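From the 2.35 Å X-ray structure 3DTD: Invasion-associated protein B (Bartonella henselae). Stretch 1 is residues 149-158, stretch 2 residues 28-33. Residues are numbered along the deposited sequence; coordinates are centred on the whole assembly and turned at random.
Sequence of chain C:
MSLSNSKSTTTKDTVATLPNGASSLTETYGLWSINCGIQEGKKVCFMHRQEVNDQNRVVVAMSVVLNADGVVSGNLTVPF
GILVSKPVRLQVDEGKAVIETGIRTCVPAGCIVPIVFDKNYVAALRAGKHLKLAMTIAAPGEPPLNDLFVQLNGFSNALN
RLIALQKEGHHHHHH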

# COMPACT_ATOMS: atom_id res chain seq x y z
N PHE C 149 -14.63 34.54 -10.07
CA PHE C 149 -13.86 35.56 -10.78
C PHE C 149 -12.51 35.01 -11.23
O PHE C 149 -12.07 33.95 -10.77
CB PHE C 149 -13.65 36.82 -9.92
CG PHE C 149 -13.15 36.53 -8.53
CD1 PHE C 149 -11.79 36.34 -8.28
CD2 PHE C 149 -14.04 36.43 -7.46
CE1 PHE C 149 -11.34 36.05 -7.01
CE2 PHE C 149 -13.60 36.14 -6.19
CZ PHE C 149 -12.25 35.95 -5.96
N VAL C 150 -11.87 35.74 -12.14
CA VAL C 150 -10.46 35.52 -12.47
C VAL C 150 -9.71 36.80 -12.09
O VAL C 150 -10.11 37.89 -12.48
CB VAL C 150 -10.27 35.18 -13.98
CG1 VAL C 150 -8.80 35.00 -14.32
CG2 VAL C 150 -11.04 33.92 -14.36
N GLN C 151 -8.65 36.66 -11.29
CA GLN C 151 -7.85 37.81 -10.87
C GLN C 151 -6.94 38.25 -12.01
O GLN C 151 -6.31 37.41 -12.67
CB GLN C 151 -7.03 37.46 -9.63
CG GLN C 151 -7.85 37.10 -8.41
CD GLN C 151 -6.99 36.76 -7.22
OE1 GLN C 151 -6.55 37.64 -6.48
NE2 GLN C 151 -6.73 35.47 -7.02
N LEU C 152 -6.88 39.55 -12.25
CA LEU C 152 -6.21 40.11 -13.42
C LEU C 152 -4.83 40.73 -13.16
O LEU C 152 -4.25 41.33 -14.06
CB LEU C 152 -7.13 41.13 -14.13
CG LEU C 152 -8.48 40.63 -14.65
CD1 LEU C 152 -9.34 41.82 -15.08
CD2 LEU C 152 -8.33 39.62 -15.79
N ASN C 153 -4.31 40.58 -11.95
CA ASN C 153 -2.98 41.08 -11.61
C ASN C 153 -1.89 40.38 -12.43
O ASN C 153 -1.65 39.18 -12.26
CB ASN C 153 -2.69 40.98 -10.11
CG ASN C 153 -1.35 41.60 -9.73
OD1 ASN C 153 -0.35 40.91 -9.60
ND2 ASN C 153 -1.34 42.92 -9.58
N GLY C 154 -1.26 41.13 -13.32
CA GLY C 154 -0.23 40.60 -14.19
C GLY C 154 -0.69 40.33 -15.62
O GLY C 154 0.11 39.90 -16.44
N PHE C 155 -1.97 40.58 -15.90
CA PHE C 155 -2.55 40.34 -17.23
C PHE C 155 -1.85 41.17 -18.31
O PHE C 155 -1.48 40.63 -19.35
CB PHE C 155 -4.06 40.64 -17.25
CG PHE C 155 -4.76 40.25 -18.54
CD1 PHE C 155 -5.45 39.04 -18.62
CD2 PHE C 155 -4.74 41.09 -19.65
CE1 PHE C 155 -6.09 38.67 -19.80
CE2 PHE C 155 -5.37 40.73 -20.84
CZ PHE C 155 -6.05 39.51 -20.91
N SER C 156 -1.71 42.46 -18.05
CA SER C 156 -1.11 43.40 -19.00
C SER C 156 0.33 43.02 -19.33
O SER C 156 0.70 42.95 -20.51
CB SER C 156 -1.20 44.84 -18.47
OG SER C 156 -1.33 45.79 -19.51
N ASN C 157 1.13 42.73 -18.30
CA ASN C 157 2.53 42.34 -18.49
C ASN C 157 2.72 40.98 -19.16
O ASN C 157 3.67 40.81 -19.94
CB ASN C 157 3.28 42.37 -17.16
CG ASN C 157 3.63 43.78 -16.72
OD1 ASN C 157 3.78 44.69 -17.53
ND2 ASN C 157 3.77 43.97 -15.41
N ALA C 158 1.83 40.04 -18.87
CA ALA C 158 1.83 38.74 -19.54
C ALA C 158 1.41 38.86 -21.01
O ALA C 158 1.97 38.19 -21.87
CB ALA C 158 0.95 37.74 -18.81
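Stretch 2, residues 28-33: TYGLWS

Tight turns pack well against one another when the backbone of one supplies the polar groups that the other leaves unpaired, and the meeting of residues 28-33 with residues 149-158 illustrates the principle. Stretch 2 is a hairpin tip: the ends of two strands joined by a type II' turn from Tyr-29 to Trp-32, closed by hydrogen bonds in both directions between these two residues. It lies on the type II turn from Leu-152 to Phe-155, which carries the chain from a strand into a helix.

Trp-32 covers the most surface. Its CA-to-CB bond points toward stretch 1 and chi1 is -77° (m); NE1 donates a hydrogen bond to Gln-151 O at 3.0 Å, so the buried indole meets its one polar requirement from the backbone. Phe-155 turns its edge to the indole face, the planes at 87°, with Phe-155 CD1 3.7 Å from Trp-32 CZ2; Val-150 CG1 approaches the same CZ2 atom to 3.8 Å.

Leu-31 combines a polar and an apolar contact. Its backbone N donates to Asn-153 O at 2.9 Å in a nearly straight hydrogen bond, while its CD1 rests 3.7 Å from Gln-151 CB. Tyr-29 serves the helical end of stretch 1: its CB lies 4.0 Å from Ala-158 CB, and Asn-157 O sits over one face of its ring.

At the closest pairing of CA atoms across the two stretches both residues are glycines. The CA atoms of Gly-154 and Gly-30 are 4.2 Å apart, and Gly-154 CA makes a CA-H...O contact of 3.3 Å with Tyr-29 O. A CB on Gly-154 would fall 1.9 Å from Tyr-29 O, and one on Gly-30 would fall 2.7 Å from Asn-153 O; both would clash. The closeness of the two backbones here leaves no room for a CB on either glycine.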

# COMPACT_ATOMS: atom_id res chain seq x y z
N THR C 28 6.34 33.75 -15.21
CA THR C 28 5.38 34.25 -14.24
C THR C 28 5.31 35.77 -14.29
O THR C 28 6.34 36.45 -14.16
CB THR C 28 5.73 33.78 -12.81
OG1 THR C 28 5.97 32.36 -12.82
CG2 THR C 28 4.59 34.10 -11.84
N TYR C 29 4.11 36.29 -14.49
CA TYR C 29 3.86 37.72 -14.48
C TYR C 29 2.69 38.01 -13.56
O TYR C 29 1.53 37.84 -13.95
CB TYR C 29 3.59 38.24 -15.90
CG TYR C 29 4.79 38.10 -16.80
CD1 TYR C 29 5.78 39.07 -16.82
CD2 TYR C 29 4.94 36.98 -17.63
CE1 TYR C 29 6.89 38.94 -17.64
CE2 TYR C 29 6.05 36.84 -18.45
CZ TYR C 29 7.02 37.82 -18.44
OH TYR C 29 8.13 37.70 -19.25
N GLY C 30 3.01 38.41 -12.34
CA GLY C 30 2.03 38.61 -11.29
C GLY C 30 1.39 37.28 -10.94
O GLY C 30 2.06 36.37 -10.46
N LEU C 31 0.09 37.18 -11.21
CA LEU C 31 -0.66 35.96 -10.96
C LEU C 31 -0.82 35.12 -12.23
O LEU C 31 -1.37 34.02 -12.20
CB LEU C 31 -2.03 36.29 -10.35
CG LEU C 31 -2.06 36.91 -8.95
CD1 LEU C 31 -3.46 37.31 -8.57
CD2 LEU C 31 -1.48 35.98 -7.89
N TRP C 32 -0.32 35.64 -13.35
CA TRP C 32 -0.47 34.98 -14.64
C TRP C 32 0.77 34.21 -15.07
O TRP C 32 1.89 34.62 -14.77
CB TRP C 32 -0.91 35.98 -15.71
CG TRP C 32 -2.36 36.31 -15.60
CD1 TRP C 32 -2.94 37.14 -14.70
CD2 TRP C 32 -3.42 35.77 -16.40
NE1 TRP C 32 -4.30 37.17 -14.89
CE2 TRP C 32 -4.62 36.34 -15.93
CE3 TRP C 32 -3.47 34.87 -17.48
CZ2 TRP C 32 -5.87 36.03 -16.50
CZ3 TRP C 32 -4.70 34.57 -18.04
CH2 TRP C 32 -5.88 35.15 -17.55
N SER C 33 0.55 33.09 -15.75
CA SER C 33 1.63 32.22 -16.22
C SER C 33 1.67 32.14 -17.75
O SER C 33 0.64 32.27 -18.41
CB SER C 33 1.49 30.81 -15.64
OG SER C 33 1.53 30.83 -14.22